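Local coordinates for envelopment polyprotein (Bovine Schmallenberg virus BH80/Germany/2011, PDB 7A56) that probably drives fusion of the viral and host membranes during entry, as the class II fusion glycoprotein Gc, seen here in its postfusion trimer, at residues 226-232 / 333-339. Sequence-based numbering, arbitrary orientation.
Sequences IQLDIQT and VGTINYK
Extended strands 226-231 and 335-339 run antiparallel, their axes 162° apart and 4.6 Å at closest approach. Register follows from the CA-CA distances: Gln-227/Lys-339, Asp-229/Asn-337 (both 5.3 Å) and Gln-231/Thr-335 (5.2 Å) are hydrogen-bonded pairs; Leu-228 CA to Tyr-338 CA (4.3 Å) and Ile-230 CA to Ile-336 CA (4.5 Å) mark non-hydrogen-bonded pairs. Each hydrogen-bonded pair closes a ring of two N-H...O bonds: Gln-227 N to Lys-339 O 3.0 Å and Lys-339 N to Gln-227 O 2.9 Å; Asp-229 N to Asn-337 O 3.0 Å and Asn-337 N to Asp-229 O 2.9 Å; Gln-231 N to Thr-335 O 2.8 Å and Thr-335 N to Gln-231 O 2.9 Å. Beyond them, Thr-232 OG1 donates to Val-333 O (2.6 Å). Gly-334, at phi/psi 153/-155, is sterically required: a CB would clash with Gln-231 O.

These are inner strands of a five-stranded antiparallel sheet in a class II fusion protein, strand 70-80 flanking 335-343. On the apolar face Ile-230 CB touches Ile-336 CD1 (3.6 Å) and Leu-228 CG touches Tyr-338 CB (4.0 Å); Leu-228 and Tyr-338 also pack on Ile-104.

The polar face lies in the trimer interface with the second subunit: Asp-229 (chi1 p) OD1 accepts Asn-337 ND2 (3.0 Å) and Gln-231 NE2 (2.8 Å), while OD2 hydrogen-bonds Thr-58 OG1 and His-78 NE2 of that subunit. Water bridges Gln-227 OE1 (3.1 Å) and Lys-339 NZ (3.2 Å); NZ of all-trans Lys-339 also hydrogen-bonds Thr-60 O of the second subunit, and Gln-227 NE2 hydrogen-bonds Ser-223 O.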
loop_
_atom_site.group_PDB
_atom_site.type_symbol
_atom_site.label_atom_id
_atom_site.label_comp_id
_atom_site.label_asym_id
_atom_site.label_seq_id
_atom_site.Cartn_x
_atom_site.Cartn_y
_atom_site.Cartn_z
ATOM N N ILE A 226 31.314 18.737 -5.339
ATOM C CA ILE A 226 30.231 17.831 -5.728
ATOM C C ILE A 226 29.133 17.834 -4.681
ATOM O O ILE A 226 29.394 17.695 -3.476
ATOM C CB ILE A 226 30.732 16.395 -5.968
ATOM C CG1 ILE A 226 31.869 16.378 -7.027
ATOM C CG2 ILE A 226 29.510 15.458 -6.311
ATOM C CD1 ILE A 226 32.576 15.008 -7.045
ATOM N N GLN A 227 27.906 18.070 -5.127
ATOM C CA GLN A 227 26.766 17.962 -4.223
ATOM C C GLN A 227 25.807 16.900 -4.739
ATOM O O GLN A 227 25.601 16.768 -5.953
ATOM C CB GLN A 227 26.040 19.332 -4.079
ATOM C CG GLN A 227 26.893 20.427 -3.459
ATOM C CD GLN A 227 27.528 21.198 -4.464
ATOM O OE1 GLN A 227 26.861 21.663 -5.408
ATOM N NE2 GLN A 227 28.867 21.379 -4.322
ATOM N N LEU A 228 25.180 16.153 -3.814
ATOM C CA LEU A 228 24.175 15.196 -4.224
ATOM C C LEU A 228 23.014 15.244 -3.235
ATOM O O LEU A 228 23.198 15.593 -2.067
ATOM C CB LEU A 228 24.715 13.737 -4.270
ATOM C CG LEU A 228 26.020 13.424 -5.031
ATOM C CD1 LEU A 228 27.135 13.500 -4.011
ATOM C CD2 LEU A 228 25.951 12.037 -5.696
ATOM N N ASP A 229 21.797 14.959 -3.717
ATOM C CA ASP A 229 20.660 14.796 -2.777
ATOM C C ASP A 229 19.755 13.678 -3.274
ATOM O O ASP A 229 19.738 13.336 -4.469
ATOM C CB ASP A 229 19.856 16.100 -2.543
ATOM C CG ASP A 229 19.034 16.578 -3.764
ATOM O OD1 ASP A 229 18.100 15.883 -4.202
ATOM O OD2 ASP A 229 19.301 17.707 -4.291
ATOM N N ILE A 230 18.964 13.083 -2.359
ATOM C CA ILE A 230 17.878 12.221 -2.808
ATOM C C ILE A 230 16.537 12.950 -2.658
ATOM O O ILE A 230 16.276 13.612 -1.645
ATOM C CB ILE A 230 17.889 10.885 -2.041
ATOM C CG1 ILE A 230 16.819 9.983 -2.626
ATOM C CG2 ILE A 230 17.700 11.161 -0.534
ATOM C CD1 ILE A 230 16.892 8.487 -2.023
ATOM N N GLN A 231 15.706 12.888 -3.691
ATOM C CA GLN A 231 14.307 13.275 -3.615
ATOM C C GLN A 231 13.471 11.989 -3.629
ATOM O O GLN A 231 13.727 11.075 -4.427
ATOM C CB GLN A 231 13.944 14.190 -4.806
ATOM C CG GLN A 231 14.740 15.479 -4.829
ATOM C CD GLN A 231 14.561 16.295 -3.558
ATOM O OE1 GLN A 231 13.408 16.532 -3.102
ATOM N NE2 GLN A 231 15.699 16.727 -2.956
ATOM N N THR A 232 12.514 11.889 -2.724
ATOM C CA THR A 232 11.795 10.634 -2.606
ATOM C C THR A 232 10.396 10.894 -2.066
ATOM O O THR A 232 9.965 12.045 -1.903
ATOM C CB THR A 232 12.594 9.672 -1.709
ATOM O OG1 THR A 232 11.920 8.375 -1.621
ATOM C CG2 THR A 232 12.689 10.283 -0.305
ATOM N N VAL A 333 13.525 3.995 -5.691
ATOM C CA VAL A 333 12.957 4.666 -4.498
ATOM C C VAL A 333 13.018 6.186 -4.609
ATOM O O VAL A 333 12.755 6.891 -3.617
ATOM C CB VAL A 333 13.645 4.198 -3.193
ATOM C CG1 VAL A 333 13.505 2.656 -3.019
ATOM C CG2 VAL A 333 15.125 4.551 -3.245
ATOM N N GLY A 334 13.365 6.720 -5.771
ATOM C CA GLY A 334 13.399 8.148 -5.858
ATOM C C GLY A 334 14.404 8.584 -6.924
ATOM O O GLY A 334 14.698 7.833 -7.854
ATOM N N THR A 335 14.915 9.800 -6.755
ATOM C CA THR A 335 15.886 10.391 -7.708
ATOM C C THR A 335 17.090 10.935 -6.945
ATOM O O THR A 335 16.929 11.684 -5.958
ATOM C CB THR A 335 15.235 11.537 -8.491
ATOM O OG1 THR A 335 14.056 11.117 -9.176
ATOM C CG2 THR A 335 16.287 12.217 -9.504
ATOM N N ILE A 336 18.296 10.615 -7.409
ATOM C CA ILE A 336 19.519 11.247 -6.920
ATOM C C ILE A 336 19.888 12.401 -7.858
ATOM O O ILE A 336 20.177 12.181 -9.045
ATOM C CB ILE A 336 20.695 10.239 -6.812
ATOM C CG1 ILE A 336 20.319 8.972 -5.985
ATOM C CG2 ILE A 336 21.999 10.923 -6.216
ATOM C CD1 ILE A 336 19.890 9.267 -4.602
ATOM N N ASN A 337 19.857 13.637 -7.342
ATOM C CA ASN A 337 20.370 14.792 -8.084
ATOM C C ASN A 337 21.837 14.983 -7.762
ATOM O O ASN A 337 22.267 14.702 -6.635
ATOM C CB ASN A 337 19.554 16.035 -7.713
ATOM C CG ASN A 337 18.118 15.885 -8.083
ATOM O OD1 ASN A 337 17.800 15.817 -9.257
ATOM N ND2 ASN A 337 17.232 15.783 -7.098
ATOM N N TYR A 338 22.618 15.476 -8.749
ATOM C CA TYR A 338 24.014 15.728 -8.457
ATOM C C TYR A 338 24.522 16.879 -9.326
ATOM O O TYR A 338 24.047 17.095 -10.444
ATOM C CB TYR A 338 24.905 14.500 -8.705
ATOM C CG TYR A 338 24.798 13.860 -10.111
ATOM C CD1 TYR A 338 25.621 14.299 -11.146
ATOM C CD2 TYR A 338 23.905 12.822 -10.380
ATOM C CE1 TYR A 338 25.576 13.730 -12.407
ATOM C CE2 TYR A 338 23.842 12.202 -11.658
ATOM C CZ TYR A 338 24.710 12.707 -12.684
ATOM O OH TYR A 338 24.717 12.135 -13.948
ATOM N N LYS A 339 25.510 17.575 -8.784
ATOM C CA LYS A 339 26.162 18.698 -9.451
ATOM C C LYS A 339 27.655 18.612 -9.195
ATOM O O LYS A 339 28.101 18.404 -8.053
ATOM C CB LYS A 339 25.560 20.030 -8.949
ATOM C CG LYS A 339 26.149 21.333 -9.677
ATOM C CD LYS A 339 25.768 22.559 -8.878
ATOM C CE LYS A 339 26.349 23.904 -9.589
ATOM N NZ LYS A 339 25.850 25.103 -8.838
HETATM O O HOH W 1 25.318 24.286 -5.776
#